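Local coordinates for protein putative sarcosine dimethylglycine methyltransferase (Galdieria sulphuraria, PDB 2O57) that is of unproven function but probably transfers methyl groups from S-adenosylmethionine to sarcosine and dimethylglycine, at residues R34-V39 with A266-G271; G95-L100 with D132-K137; V106-L111 with Y151-S156; L161-P164 with K168-Q171; H209-L214 with G282-G287. All coordinates share one frame; numbering follows the deposited sequence.

Overall arrangement
The seven-stranded mixed sheet, with strand order 3-2-1-4-5-7-6, is the frame for most of these contacts and marks the protein as a class I methyltransferase. Contacts 2 and 3 share its first half: their centres are 8 Å apart, and T135 OG1 meets D109 OD1 at 2.5 Å, a probable hydrogen bond. Contact 2 includes residues of the glycine-rich turn that probably borders the S-adenosylmethionine site. Contact 5 reaches the far part of the sheet, about 28 Å from contact 2 centre to centre. Contact 4 touches contact 5 where L161 CD1 lies 3.7 Å from M211 CE. Contact 1 stands apart, its centre 21 Å from that of contact 5.

Contact 1 of 5, residues R34-V39 with A266-G271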
# COMPACT_ATOMS: atom_id res chain seq x y z
N ARG A 34 25.39 -11.55 -10.41
CA ARG A 34 26.26 -12.58 -9.85
C ARG A 34 26.20 -12.59 -8.31
O ARG A 34 26.21 -13.67 -7.69
CB ARG A 34 27.72 -12.38 -10.28
CG ARG A 34 27.98 -12.64 -11.79
CD ARG A 34 29.46 -12.46 -12.08
NE ARG A 34 29.82 -12.79 -13.47
CZ ARG A 34 31.05 -12.71 -13.95
NH1 ARG A 34 32.07 -12.28 -13.17
NH2 ARG A 34 31.29 -13.05 -15.19
N PHE A 35 26.19 -11.39 -7.72
CA PHE A 35 26.06 -11.24 -6.27
C PHE A 35 24.72 -11.78 -5.79
O PHE A 35 24.69 -12.59 -4.90
CB PHE A 35 26.27 -9.80 -5.79
CG PHE A 35 25.81 -9.58 -4.34
CD1 PHE A 35 26.57 -10.08 -3.27
CD2 PHE A 35 24.64 -8.88 -4.06
CE1 PHE A 35 26.15 -9.89 -1.93
CE2 PHE A 35 24.20 -8.69 -2.75
CZ PHE A 35 24.95 -9.20 -1.68
N TYR A 36 23.61 -11.32 -6.37
CA TYR A 36 22.29 -11.80 -5.91
C TYR A 36 22.11 -13.31 -6.15
O TYR A 36 21.61 -14.06 -5.29
CB TYR A 36 21.20 -11.07 -6.65
CG TYR A 36 20.88 -9.70 -6.09
CD1 TYR A 36 20.08 -9.57 -4.94
CD2 TYR A 36 21.39 -8.55 -6.69
CE1 TYR A 36 19.75 -8.30 -4.44
CE2 TYR A 36 21.09 -7.28 -6.18
CZ TYR A 36 20.26 -7.17 -5.07
OH TYR A 36 19.94 -5.92 -4.58
N PHE A 37 22.52 -13.76 -7.32
CA PHE A 37 22.47 -15.18 -7.59
C PHE A 37 23.33 -15.97 -6.60
O PHE A 37 22.96 -17.05 -6.18
CB PHE A 37 22.85 -15.49 -9.06
CG PHE A 37 22.68 -16.92 -9.45
CD1 PHE A 37 21.41 -17.42 -9.76
CD2 PHE A 37 23.77 -17.78 -9.47
CE1 PHE A 37 21.25 -18.78 -10.13
CE2 PHE A 37 23.62 -19.12 -9.83
CZ PHE A 37 22.35 -19.63 -10.15
N HIS A 38 24.49 -15.46 -6.23
CA HIS A 38 25.41 -16.21 -5.34
C HIS A 38 24.72 -16.49 -4.01
O HIS A 38 24.86 -17.55 -3.45
CB HIS A 38 26.69 -15.42 -5.09
CG HIS A 38 27.60 -16.02 -4.06
ND1 HIS A 38 28.36 -17.15 -4.30
CD2 HIS A 38 27.88 -15.65 -2.78
CE1 HIS A 38 29.07 -17.44 -3.22
NE2 HIS A 38 28.79 -16.55 -2.29
N VAL A 39 23.97 -15.51 -3.51
CA VAL A 39 23.38 -15.65 -2.17
C VAL A 39 22.02 -16.33 -2.23
O VAL A 39 21.73 -17.22 -1.44
CB VAL A 39 23.34 -14.28 -1.41
CG1 VAL A 39 22.75 -14.43 0.02
CG2 VAL A 39 24.76 -13.62 -1.36
N ALA A 266 32.84 -1.74 -4.59
CA ALA A 266 32.87 -0.36 -4.14
C ALA A 266 31.80 0.45 -4.87
O ALA A 266 31.06 1.17 -4.22
CB ALA A 266 34.29 0.25 -4.28
N ASN A 267 31.65 0.27 -6.20
CA ASN A 267 30.63 0.94 -7.01
C ASN A 267 29.21 0.54 -6.61
O ASN A 267 28.31 1.39 -6.55
CB ASN A 267 30.76 0.62 -8.52
CG ASN A 267 32.01 1.24 -9.16
OD1 ASN A 267 32.49 2.28 -8.72
ND2 ASN A 267 32.53 0.61 -10.22
N MSE A 268 29.00 -0.76 -6.38
CA MSE A 268 27.67 -1.24 -5.91
C MSE A 268 27.29 -0.61 -4.56
O MSE A 268 26.18 -0.12 -4.40
CB MSE A 268 27.62 -2.75 -5.79
CG MSE A 268 26.14 -3.23 -5.56
SE MSE A 268 25.98 -5.14 -5.60
CE MSE A 268 24.20 -5.23 -4.82
N LYS A 269 28.20 -0.68 -3.59
CA LYS A 269 28.02 -0.08 -2.26
C LYS A 269 27.67 1.42 -2.35
O LYS A 269 26.74 1.90 -1.67
CB LYS A 269 29.31 -0.35 -1.45
CG LYS A 269 29.33 0.02 0.02
CD LYS A 269 30.72 -0.33 0.68
CE LYS A 269 31.18 -1.75 0.33
NZ LYS A 269 32.60 -2.09 0.78
N ARG A 270 28.38 2.16 -3.20
CA ARG A 270 28.03 3.57 -3.39
C ARG A 270 26.61 3.75 -3.89
O ARG A 270 25.88 4.59 -3.36
CB ARG A 270 29.01 4.29 -4.31
CG ARG A 270 30.34 4.56 -3.64
CD ARG A 270 31.22 5.38 -4.53
NE ARG A 270 31.81 4.58 -5.60
CZ ARG A 270 33.01 4.01 -5.53
NH1 ARG A 270 33.76 4.14 -4.43
NH2 ARG A 270 33.45 3.30 -6.57
N GLY A 271 26.21 2.98 -4.91
CA GLY A 271 24.83 3.00 -5.42
C GLY A 271 23.80 2.66 -4.35
O GLY A 271 22.76 3.32 -4.23
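Between 34-39 and 266-271 the CA atoms of F35 and M268 come nearest, at 10.1 Å, so that the interval between helices 27-40 and 262-280 is bridged here by side chains and not by backbones. The link is a Met-aromatic contact, made by a residue modelled as selenomethionine. M268 carries its CG anti to the backbone N (chi1 -169°) and continues as an extended chain, which sends the selenium and the terminal methyl straight across to the other helix. M268 SE lies 5.0 Å from the centroid of the F35 ring, 40° off the ring normal, an oblique position that is neither stacked nor edge-on. The methyl goes further and settles between two aromatic residues that are consecutive in sequence. On one ring M268 CE meets F35 CD2 at 3.8 Å; the long axes of these two side chains are roughly perpendicular. The two rings also touch each other, for F35 CD2 sits 4.2 Å above the plane of the Y36 ring, displaced toward its rim.

The junction has more support than this single chain. Helix 235-251 also touches all three residues, through E248 (F35), V245 (Y36) and L249 (M268), while I256 and C260 close around F35. Between these two segments the contact is made by one unbranched apolar side chain reaching into an aromatic pair, a joint made without any polar bond from one segment to the other. Its last atom to touch is the M268 methyl, with M268 CE 4.0 Å from CE2 of Y36.

Contact 2 of 5, residues G95-L100 with D132-K137; sequences GAARFL and DNITVK
Helix 95-104 lies against strand 134-138 with the CA atoms of A97 and I134 only 7.1 Å apart, close enough for short side chains to fill the space between helix and sheet. I134 does most of the reaching and uses both of its branches. I134 CG2 meets the CB of A97 at 4.1 Å. The other branch, with CG1 beside the backbone N (chi1 -51°), points CD1 at the helix. There I134 CD1 comes 4.0 Å from A97 C, and the same I134 CD1 lies 3.8 Å from R98 N. The tightest approach is that of I134 CD1 to the methylene R98 CG, 3.5 Å, where the two side chains cross at about a right angle.

R98 therefore plays two parts. Its aliphatic root packs on the isoleucine, while the chain bends at its third torsion (chi3 -63°) and delivers the guanidinium to other partners: NH1 to N125 OD1 of helix 115-128 and NH2 to the carbonyl oxygen of Y93, in the turn just before the helix. Those bonds satisfy a charged group whose residue is buried, and turn the methylenes of R98, and not its charge, to I134. A97 also rests on I108 and C110 of the adjacent strand 107-112, and the small methyl of alanine permits the close seating.

G95 and A97 lie in a glycine-rich turn and helix start that resemble the Rossmann-type GxGxxG and GxGxxA patterns, following strand 85-89. A helix launched from such a turn and laid on the parallel part of the sheet is the hallmark of the Rossmann-like fold of class I methyltransferases, in which this turn commonly borders the S-adenosylmethionine site.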
# COMPACT_ATOMS: atom_id res chain seq x y z
N GLY A 95 11.40 -16.81 -10.45
CA GLY A 95 10.97 -17.14 -9.10
C GLY A 95 9.50 -16.82 -8.84
O GLY A 95 8.78 -17.66 -8.27
N ALA A 96 9.08 -15.61 -9.22
CA ALA A 96 7.68 -15.17 -9.05
C ALA A 96 6.76 -16.05 -9.86
O ALA A 96 5.67 -16.34 -9.41
CB ALA A 96 7.50 -13.75 -9.50
N ALA A 97 7.17 -16.40 -11.08
CA ALA A 97 6.34 -17.20 -11.95
C ALA A 97 6.08 -18.56 -11.31
O ALA A 97 4.94 -19.02 -11.26
CB ALA A 97 6.95 -17.36 -13.33
N ARG A 98 7.15 -19.20 -10.81
CA ARG A 98 6.99 -20.46 -10.10
C ARG A 98 6.13 -20.32 -8.85
O ARG A 98 5.26 -21.16 -8.62
CB ARG A 98 8.33 -21.12 -9.77
CG ARG A 98 8.97 -21.73 -11.07
CD ARG A 98 10.33 -22.38 -10.80
NE ARG A 98 11.34 -21.41 -10.33
CZ ARG A 98 12.11 -20.64 -11.11
NH1 ARG A 98 11.97 -20.68 -12.44
NH2 ARG A 98 13.02 -19.82 -10.54
N PHE A 99 6.36 -19.26 -8.06
CA PHE A 99 5.51 -18.94 -6.88
C PHE A 99 4.01 -18.84 -7.25
O PHE A 99 3.15 -19.47 -6.62
CB PHE A 99 6.00 -17.64 -6.24
CG PHE A 99 5.09 -17.06 -5.19
CD1 PHE A 99 5.14 -17.53 -3.88
CD2 PHE A 99 4.19 -16.03 -5.50
CE1 PHE A 99 4.31 -16.99 -2.90
CE2 PHE A 99 3.36 -15.47 -4.53
CZ PHE A 99 3.42 -15.94 -3.23
N LEU A 100 3.70 -18.06 -8.28
CA LEU A 100 2.29 -17.89 -8.68
C LEU A 100 1.64 -19.18 -9.23
O LEU A 100 0.45 -19.47 -8.97
CB LEU A 100 2.19 -16.74 -9.68
CG LEU A 100 2.53 -15.33 -9.17
CD1 LEU A 100 2.42 -14.39 -10.37
CD2 LEU A 100 1.55 -14.90 -8.08
N ASP A 132 4.96 -27.02 -18.47
CA ASP A 132 3.67 -26.85 -19.16
C ASP A 132 2.94 -25.58 -18.73
O ASP A 132 2.02 -25.16 -19.41
CB ASP A 132 2.76 -28.04 -18.92
CG ASP A 132 3.33 -29.34 -19.48
OD1 ASP A 132 4.09 -29.29 -20.48
OD2 ASP A 132 3.01 -30.39 -18.90
N ASN A 133 3.33 -24.98 -17.59
CA ASN A 133 2.66 -23.78 -17.11
C ASN A 133 3.45 -22.51 -17.29
O ASN A 133 2.88 -21.41 -17.26
CB ASN A 133 2.24 -23.90 -15.63
CG ASN A 133 0.93 -24.71 -15.44
OD1 ASN A 133 -0.11 -24.17 -14.98
ND2 ASN A 133 0.99 -26.00 -15.77
N ILE A 134 4.76 -22.63 -17.49
CA ILE A 134 5.62 -21.44 -17.60
C ILE A 134 6.41 -21.46 -18.91
O ILE A 134 7.13 -22.42 -19.22
CB ILE A 134 6.60 -21.29 -16.38
CG1 ILE A 134 5.84 -21.38 -15.04
CG2 ILE A 134 7.39 -19.94 -16.48
CD1 ILE A 134 6.79 -21.57 -13.82
N THR A 135 6.26 -20.39 -19.69
CA THR A 135 7.08 -20.24 -20.88
C THR A 135 8.02 -19.08 -20.69
O THR A 135 7.72 -18.13 -19.98
CB THR A 135 6.25 -20.03 -22.16
OG1 THR A 135 5.66 -18.72 -22.11
CG2 THR A 135 5.16 -21.04 -22.27
N VAL A 136 9.19 -19.15 -21.31
CA VAL A 136 10.15 -18.09 -21.11
C VAL A 136 10.46 -17.54 -22.50
O VAL A 136 10.91 -18.29 -23.38
CB VAL A 136 11.48 -18.61 -20.45
CG1 VAL A 136 12.45 -17.45 -20.22
CG2 VAL A 136 11.22 -19.32 -19.12
N LYS A 137 10.25 -16.23 -22.67
CA LYS A 137 10.49 -15.55 -23.96
C LYS A 137 11.51 -14.43 -23.75
O LYS A 137 11.53 -13.80 -22.71
CB LYS A 137 9.17 -14.96 -24.48
CG LYS A 137 7.92 -15.90 -24.41
CD LYS A 137 6.62 -15.05 -24.51
CE LYS A 137 5.33 -15.92 -24.51
NZ LYS A 137 5.07 -16.67 -25.79

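Contact 3 of 5, residues V106-L111 with Y151-S156; sequences VSIDCL and YDFIWS
D109 OD2 is gripped by two groups, the hydroxyl of Y151 and the ammonium of K85. The bond from Y151 OH to D109 OD2 is short, 2.6 Å, and arrives at the anti lone pair of OD2, the one turned away from the other carboxylate oxygen. OD2 in turn lies at the edge of the tyrosine ring, near its plane, while carboxylate and ring stand almost perpendicular at 88°. The second oxygen, OD1, is taken by T135 OG1 of the neighbouring strand 134-138. Three partners thus fix the carboxylate's rotation in a buried setting, with the lysine supplying the opposite charge. A phenylalanine in place of Y151 would probably leave OD2 without its hydroxyl donor and the carboxylate less firmly oriented.

Strands 107-112 and 151-157 are not neighbours in the sheet: strand 85-89 runs between them, and the CA atoms of I108 and I154 remain 9.2 Å apart. Side chains must therefore reach across the intervening strand. Beside the polar link lies an apolar one centred on F153. Its CG occupies the crowded position between backbone N and carbonyl carbon (chi1 68°), which swings the ring toward I108 of strand 107-112 and V106 just before it. F153 CZ meets I108 CD1 at 3.6 Å, and F153 CE2 meets V106 CG1 at 3.8 Å. The isoleucine crosses the phenylalanine at about a right angle, and both aliphatic groups approach the ring obliquely.

The chemistry is divided between an apolar cluster and a charge network. Although the site is buried, K85 and the bond donated by Y151 probably favour an ionised D109, the hydroxyl helping to stabilise the charge on OD2.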
# COMPACT_ATOMS: atom_id res chain seq x y z
N VAL A 106 -2.26 -20.75 -12.11
CA VAL A 106 -2.28 -19.95 -13.33
C VAL A 106 -1.17 -20.45 -14.28
O VAL A 106 -0.31 -21.26 -13.90
CB VAL A 106 -1.99 -18.42 -13.04
CG1 VAL A 106 -3.16 -17.75 -12.29
CG2 VAL A 106 -0.66 -18.25 -12.27
N SER A 107 -1.17 -19.91 -15.49
CA SER A 107 -0.06 -20.06 -16.42
C SER A 107 0.65 -18.71 -16.58
O SER A 107 -0.00 -17.66 -16.62
CB SER A 107 -0.60 -20.52 -17.77
OG SER A 107 -1.19 -21.82 -17.65
N ILE A 108 1.97 -18.74 -16.68
CA ILE A 108 2.77 -17.51 -16.76
C ILE A 108 3.69 -17.54 -17.97
O ILE A 108 4.47 -18.50 -18.13
CB ILE A 108 3.66 -17.31 -15.50
CG1 ILE A 108 2.82 -17.27 -14.19
CG2 ILE A 108 4.52 -16.04 -15.62
CD1 ILE A 108 2.07 -15.99 -13.98
N ASP A 109 3.66 -16.48 -18.78
CA ASP A 109 4.71 -16.26 -19.77
C ASP A 109 5.68 -15.24 -19.17
O ASP A 109 5.27 -14.15 -18.77
CB ASP A 109 4.15 -15.70 -21.07
CG ASP A 109 3.25 -16.69 -21.80
OD1 ASP A 109 3.37 -17.91 -21.60
OD2 ASP A 109 2.46 -16.24 -22.62
N CYS A 110 6.97 -15.59 -19.17
CA CYS A 110 8.00 -14.69 -18.66
C CYS A 110 8.61 -13.96 -19.84
O CYS A 110 8.91 -14.59 -20.88
CB CYS A 110 9.08 -15.49 -17.90
SG CYS A 110 8.54 -16.32 -16.44
N LEU A 111 8.77 -12.64 -19.72
CA LEU A 111 9.49 -11.86 -20.72
C LEU A 111 10.69 -11.25 -20.05
O LEU A 111 10.55 -10.56 -19.04
CB LEU A 111 8.62 -10.77 -21.37
CG LEU A 111 9.27 -10.04 -22.56
CD1 LEU A 111 9.44 -10.99 -23.73
CD2 LEU A 111 8.34 -8.88 -22.96
N TYR A 151 -3.58 -11.39 -22.19
CA TYR A 151 -3.39 -11.70 -20.78
C TYR A 151 -4.51 -11.32 -19.83
O TYR A 151 -5.03 -10.22 -19.87
CB TYR A 151 -2.03 -11.15 -20.29
CG TYR A 151 -0.88 -11.80 -21.04
CD1 TYR A 151 -0.48 -13.09 -20.74
CD2 TYR A 151 -0.25 -11.14 -22.09
CE1 TYR A 151 0.53 -13.72 -21.43
CE2 TYR A 151 0.78 -11.74 -22.81
CZ TYR A 151 1.15 -13.05 -22.48
OH TYR A 151 2.17 -13.67 -23.17
N ASP A 152 -4.82 -12.23 -18.92
CA ASP A 152 -5.69 -11.88 -17.81
C ASP A 152 -5.02 -10.91 -16.85
O ASP A 152 -5.69 -10.11 -16.24
CB ASP A 152 -6.10 -13.15 -17.10
CG ASP A 152 -6.87 -14.08 -18.01
OD1 ASP A 152 -7.96 -13.65 -18.42
OD2 ASP A 152 -6.35 -15.17 -18.36
N PHE A 153 -3.69 -10.99 -16.73
CA PHE A 153 -2.94 -10.16 -15.78
C PHE A 153 -1.46 -10.04 -16.16
O PHE A 153 -0.92 -10.85 -16.93
CB PHE A 153 -3.09 -10.67 -14.32
CG PHE A 153 -2.43 -12.00 -14.06
CD1 PHE A 153 -1.11 -12.05 -13.59
CD2 PHE A 153 -3.13 -13.20 -14.26
CE1 PHE A 153 -0.49 -13.31 -13.35
CE2 PHE A 153 -2.52 -14.45 -14.01
CZ PHE A 153 -1.19 -14.49 -13.55
N ILE A 154 -0.87 -8.96 -15.68
CA ILE A 154 0.56 -8.67 -15.78
C ILE A 154 1.12 -8.45 -14.36
O ILE A 154 0.51 -7.77 -13.50
CB ILE A 154 0.87 -7.41 -16.64
CG1 ILE A 154 0.44 -7.64 -18.07
CG2 ILE A 154 2.40 -7.02 -16.56
CD1 ILE A 154 0.49 -6.35 -19.00
N TRP A 155 2.31 -9.01 -14.15
CA TRP A 155 3.04 -8.91 -12.89
C TRP A 155 4.39 -8.36 -13.27
O TRP A 155 5.03 -8.89 -14.22
CB TRP A 155 3.19 -10.32 -12.33
CG TRP A 155 4.11 -10.54 -11.11
CD1 TRP A 155 5.48 -10.66 -11.10
CD2 TRP A 155 3.68 -10.74 -9.75
NE1 TRP A 155 5.93 -10.94 -9.82
CE2 TRP A 155 4.85 -10.98 -8.97
CE3 TRP A 155 2.42 -10.75 -9.12
CZ2 TRP A 155 4.80 -11.23 -7.58
CZ3 TRP A 155 2.36 -10.99 -7.73
CH2 TRP A 155 3.55 -11.25 -6.99
N SER A 156 4.85 -7.32 -12.57
CA SER A 156 6.20 -6.81 -12.84
C SER A 156 6.81 -6.24 -11.56
O SER A 156 6.34 -5.24 -11.03
CB SER A 156 6.13 -5.73 -13.93
OG SER A 156 7.44 -5.30 -14.29

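Contact 4 of 5, residues L161-P164 with K168-Q171; sequences LHSP and KVFQ
S163 meets V169 through its whole side chain, and following that chain outward shows how a loop is laid on the helix it precedes. In this Rossmann-like methyltransferase fold the corner is the passage from strand 151-157 into helix 166-176, which leads on to strand 181-190. S163 CB, which points toward the helix, already lies 3.9 Å from CG2 of V169. One bond further, with the hydroxyl anti to the backbone N (chi1 -158°), S163 OG reaches 3.1 Å from V169 CG2, a very close approach for an oxygen and a carbon. This oxygen also has a polar task: S163 OG donates to P164 O at 3.0 Å, approaching in the carbonyl plane on a lone pair, at an angle of 141° to the C=O bond. The serine side chain thereby folds back on its own loop while presenting one flank to the valine.

V169 answers with a single branch. V169 CG2, beside its backbone N, takes the contacts with the serine and also stands 4.0 Å from P164 O, so the methyl faces both members of the hydroxyl-carbonyl pair. V169 further packs on F160, upstream in the same loop. Two more polar ties fasten this corner: S163 O receives K166 NZ, and D165 OD2 takes the backbone N of K168.

With an alanine here instead of S163, the carbonyl of P164 would probably lose its side-chain donor and a small gap would open beside the valine methyl. The hydroxyl is thus a polar atom with two roles: OG spends its hydrogen bond on P164 O and meets V169 by van der Waals contact alone.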
# COMPACT_ATOMS: atom_id res chain seq x y z
N LEU A 161 11.93 0.39 -13.59
CA LEU A 161 13.01 1.32 -13.21
C LEU A 161 14.00 1.58 -14.35
O LEU A 161 14.36 2.73 -14.61
CB LEU A 161 13.78 0.80 -11.95
CG LEU A 161 15.04 1.56 -11.48
CD1 LEU A 161 14.67 2.94 -11.03
CD2 LEU A 161 15.74 0.85 -10.34
N HIS A 162 14.43 0.52 -15.02
CA HIS A 162 15.48 0.59 -16.03
C HIS A 162 14.99 0.90 -17.45
O HIS A 162 15.78 1.23 -18.36
CB HIS A 162 16.26 -0.72 -16.01
CG HIS A 162 16.76 -1.09 -14.65
ND1 HIS A 162 17.72 -0.35 -13.99
CD2 HIS A 162 16.41 -2.10 -13.81
CE1 HIS A 162 17.96 -0.90 -12.81
NE2 HIS A 162 17.17 -1.96 -12.68
N SER A 163 13.68 0.81 -17.63
CA SER A 163 13.10 1.02 -18.93
C SER A 163 13.08 2.49 -19.29
O SER A 163 12.55 3.32 -18.54
CB SER A 163 11.69 0.48 -18.95
OG SER A 163 11.29 0.22 -20.27
N PRO A 164 13.71 2.84 -20.43
CA PRO A 164 13.33 4.15 -20.91
C PRO A 164 11.99 4.01 -21.64
O PRO A 164 11.41 2.90 -21.70
CB PRO A 164 14.47 4.53 -21.87
CG PRO A 164 15.02 3.20 -22.37
CD PRO A 164 14.68 2.16 -21.30
N LYS A 168 5.74 4.08 -23.87
CA LYS A 168 5.66 2.88 -24.69
C LYS A 168 5.45 1.58 -23.88
O LYS A 168 4.66 0.73 -24.29
CB LYS A 168 6.89 2.78 -25.61
CG LYS A 168 6.85 1.64 -26.62
CD LYS A 168 5.60 1.69 -27.51
CE LYS A 168 5.72 0.60 -28.59
NZ LYS A 168 4.48 0.54 -29.39
N VAL A 169 6.11 1.47 -22.71
CA VAL A 169 5.89 0.37 -21.74
C VAL A 169 4.40 0.26 -21.39
O VAL A 169 3.79 -0.79 -21.56
CB VAL A 169 6.71 0.56 -20.44
CG1 VAL A 169 6.43 -0.57 -19.42
CG2 VAL A 169 8.21 0.64 -20.76
N PHE A 170 3.82 1.35 -20.95
CA PHE A 170 2.41 1.33 -20.58
C PHE A 170 1.49 1.09 -21.80
O PHE A 170 0.48 0.43 -21.66
CB PHE A 170 2.02 2.60 -19.80
CG PHE A 170 2.38 2.53 -18.34
CD1 PHE A 170 1.55 1.85 -17.42
CD2 PHE A 170 3.53 3.15 -17.87
CE1 PHE A 170 1.90 1.75 -16.06
CE2 PHE A 170 3.88 3.10 -16.52
CZ PHE A 170 3.07 2.39 -15.61
N GLN A 171 1.87 1.57 -22.99
CA GLN A 171 1.06 1.30 -24.19
C GLN A 171 1.04 -0.22 -24.50
O GLN A 171 0.01 -0.78 -24.89
CB GLN A 171 1.59 2.09 -25.41
CG GLN A 171 1.24 3.58 -25.37
CD GLN A 171 1.91 4.37 -26.46
OE1 GLN A 171 2.98 4.01 -26.93
NE2 GLN A 171 1.29 5.47 -26.86

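Contact 5 of 5, residues H209-L214 with G282-G287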
# COMPACT_ATOMS: atom_id res chain seq x y z
N HIS A 209 18.26 8.99 -17.08
CA HIS A 209 17.93 10.42 -17.26
C HIS A 209 16.99 10.99 -16.18
O HIS A 209 17.21 12.11 -15.67
CB HIS A 209 17.32 10.67 -18.64
CG HIS A 209 18.31 10.61 -19.76
ND1 HIS A 209 19.65 10.87 -19.58
CD2 HIS A 209 18.15 10.35 -21.08
CE1 HIS A 209 20.28 10.76 -20.74
NE2 HIS A 209 19.39 10.44 -21.67
N ASP A 210 15.94 10.23 -15.88
CA ASP A 210 14.99 10.54 -14.83
C ASP A 210 14.38 9.21 -14.32
O ASP A 210 14.75 8.11 -14.77
CB ASP A 210 13.91 11.53 -15.32
CG ASP A 210 13.17 12.25 -14.17
OD1 ASP A 210 13.26 11.83 -12.99
OD2 ASP A 210 12.48 13.25 -14.45
N MSE A 211 13.47 9.32 -13.37
CA MSE A 211 12.97 8.18 -12.65
C MSE A 211 11.45 8.13 -12.74
O MSE A 211 10.82 9.16 -12.94
CB MSE A 211 13.39 8.32 -11.18
CG MSE A 211 13.55 7.03 -10.50
SE MSE A 211 14.39 7.19 -8.80
CE MSE A 211 14.08 5.47 -8.37
N GLY A 212 10.87 6.94 -12.60
CA GLY A 212 9.42 6.80 -12.43
C GLY A 212 8.94 7.39 -11.11
O GLY A 212 9.73 7.63 -10.22
N SER A 213 7.63 7.65 -11.02
CA SER A 213 6.97 8.07 -9.77
C SER A 213 5.49 7.65 -9.88
O SER A 213 4.98 7.40 -11.00
CB SER A 213 7.05 9.59 -9.58
OG SER A 213 6.39 10.24 -10.65
N LEU A 214 4.82 7.56 -8.73
CA LEU A 214 3.41 7.16 -8.71
C LEU A 214 2.55 8.07 -9.58
O LEU A 214 1.67 7.59 -10.29
CB LEU A 214 2.88 7.11 -7.27
CG LEU A 214 3.44 6.03 -6.34
CD1 LEU A 214 2.95 6.24 -4.92
CD2 LEU A 214 3.03 4.58 -6.85
N GLY A 282 13.58 11.61 2.04
CA GLY A 282 12.24 11.80 1.49
C GLY A 282 12.22 12.10 0.00
O GLY A 282 11.24 12.64 -0.50
N LYS A 283 13.29 11.74 -0.72
CA LYS A 283 13.33 11.93 -2.17
C LYS A 283 12.90 10.69 -2.97
O LYS A 283 12.42 10.81 -4.07
CB LYS A 283 14.72 12.34 -2.66
CG LYS A 283 15.27 13.62 -1.99
CD LYS A 283 16.48 14.09 -2.74
CE LYS A 283 16.96 15.43 -2.22
NZ LYS A 283 18.28 15.20 -1.55
N LEU A 284 13.15 9.51 -2.41
CA LEU A 284 12.97 8.24 -3.11
C LEU A 284 12.04 7.34 -2.34
O LEU A 284 11.95 7.41 -1.11
CB LEU A 284 14.31 7.54 -3.30
CG LEU A 284 15.41 8.34 -4.00
CD1 LEU A 284 16.71 7.48 -4.07
CD2 LEU A 284 15.00 8.73 -5.40
N THR A 285 11.36 6.47 -3.05
CA THR A 285 10.47 5.50 -2.39
C THR A 285 10.39 4.18 -3.15
O THR A 285 10.96 4.04 -4.22
CB THR A 285 9.02 6.10 -2.17
OG1 THR A 285 8.27 5.22 -1.35
CG2 THR A 285 8.26 6.35 -3.48
N TRP A 286 9.72 3.20 -2.57
CA TRP A 286 9.44 1.96 -3.30
C TRP A 286 7.94 1.96 -3.51
O TRP A 286 7.19 1.93 -2.55
CB TRP A 286 9.90 0.73 -2.51
CG TRP A 286 9.59 -0.60 -3.22
CD1 TRP A 286 9.98 -0.96 -4.50
CD2 TRP A 286 8.86 -1.68 -2.70
NE1 TRP A 286 9.48 -2.20 -4.80
CE2 TRP A 286 8.82 -2.69 -3.70
CE3 TRP A 286 8.23 -1.93 -1.46
CZ2 TRP A 286 8.17 -3.92 -3.52
CZ3 TRP A 286 7.60 -3.17 -1.27
CH2 TRP A 286 7.57 -4.14 -2.31
N GLY A 287 7.53 2.03 -4.77
CA GLY A 287 6.13 2.20 -5.15
C GLY A 287 5.49 0.89 -5.54
O GLY A 287 6.17 -0.02 -6.00
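Where the loop before helix 214-223 passes the start of strand 284-293, the side chains of M211 and L284 cross at about a right angle. The loop residue, modelled as selenomethionine, has CG anti to its backbone N (chi1 -152°) and stays extended to the end. That full stretch puts M211 SE, and not the terminal methyl, against the leucine, 3.8 Å from L284 CD2. The leucine starts out across the line of approach, but its CG beside the backbone N (chi1 -55°) lets one methyl of the fork bend back to receive the selenium.

A second touch is made by L214. Its CB points across the contact, whereas the end of the chain turns in, bringing L214 CD2 to 4.3 Å from CA of G287. Here the missing side chain matters: a beta carbon on G287 would come within 3.3 Å of L214 CD2. Just before L214, S213 takes the N-cap position of helix 214-223, its OG forming a weak hydrogen bond with L216 N. G282, with positive phi, ends helix 262-280 in a Schellman motif and lets the chain turn into the strand. The touching parts, CA 211 to 214 and CA 284 to 287, run 49° apart, so their spacing varies along them.

Strand 284-293 is the antiparallel strand between 181-190 and 226-233 in the sheet of the class I methyltransferase fold. Around this junction, W275 of helix 262-280 packs on both M211 and L284, tying them to one aromatic residue. L238 of helix 235-251 reaches L284, and on the sheet side M189 of strand 181-190 supports L214.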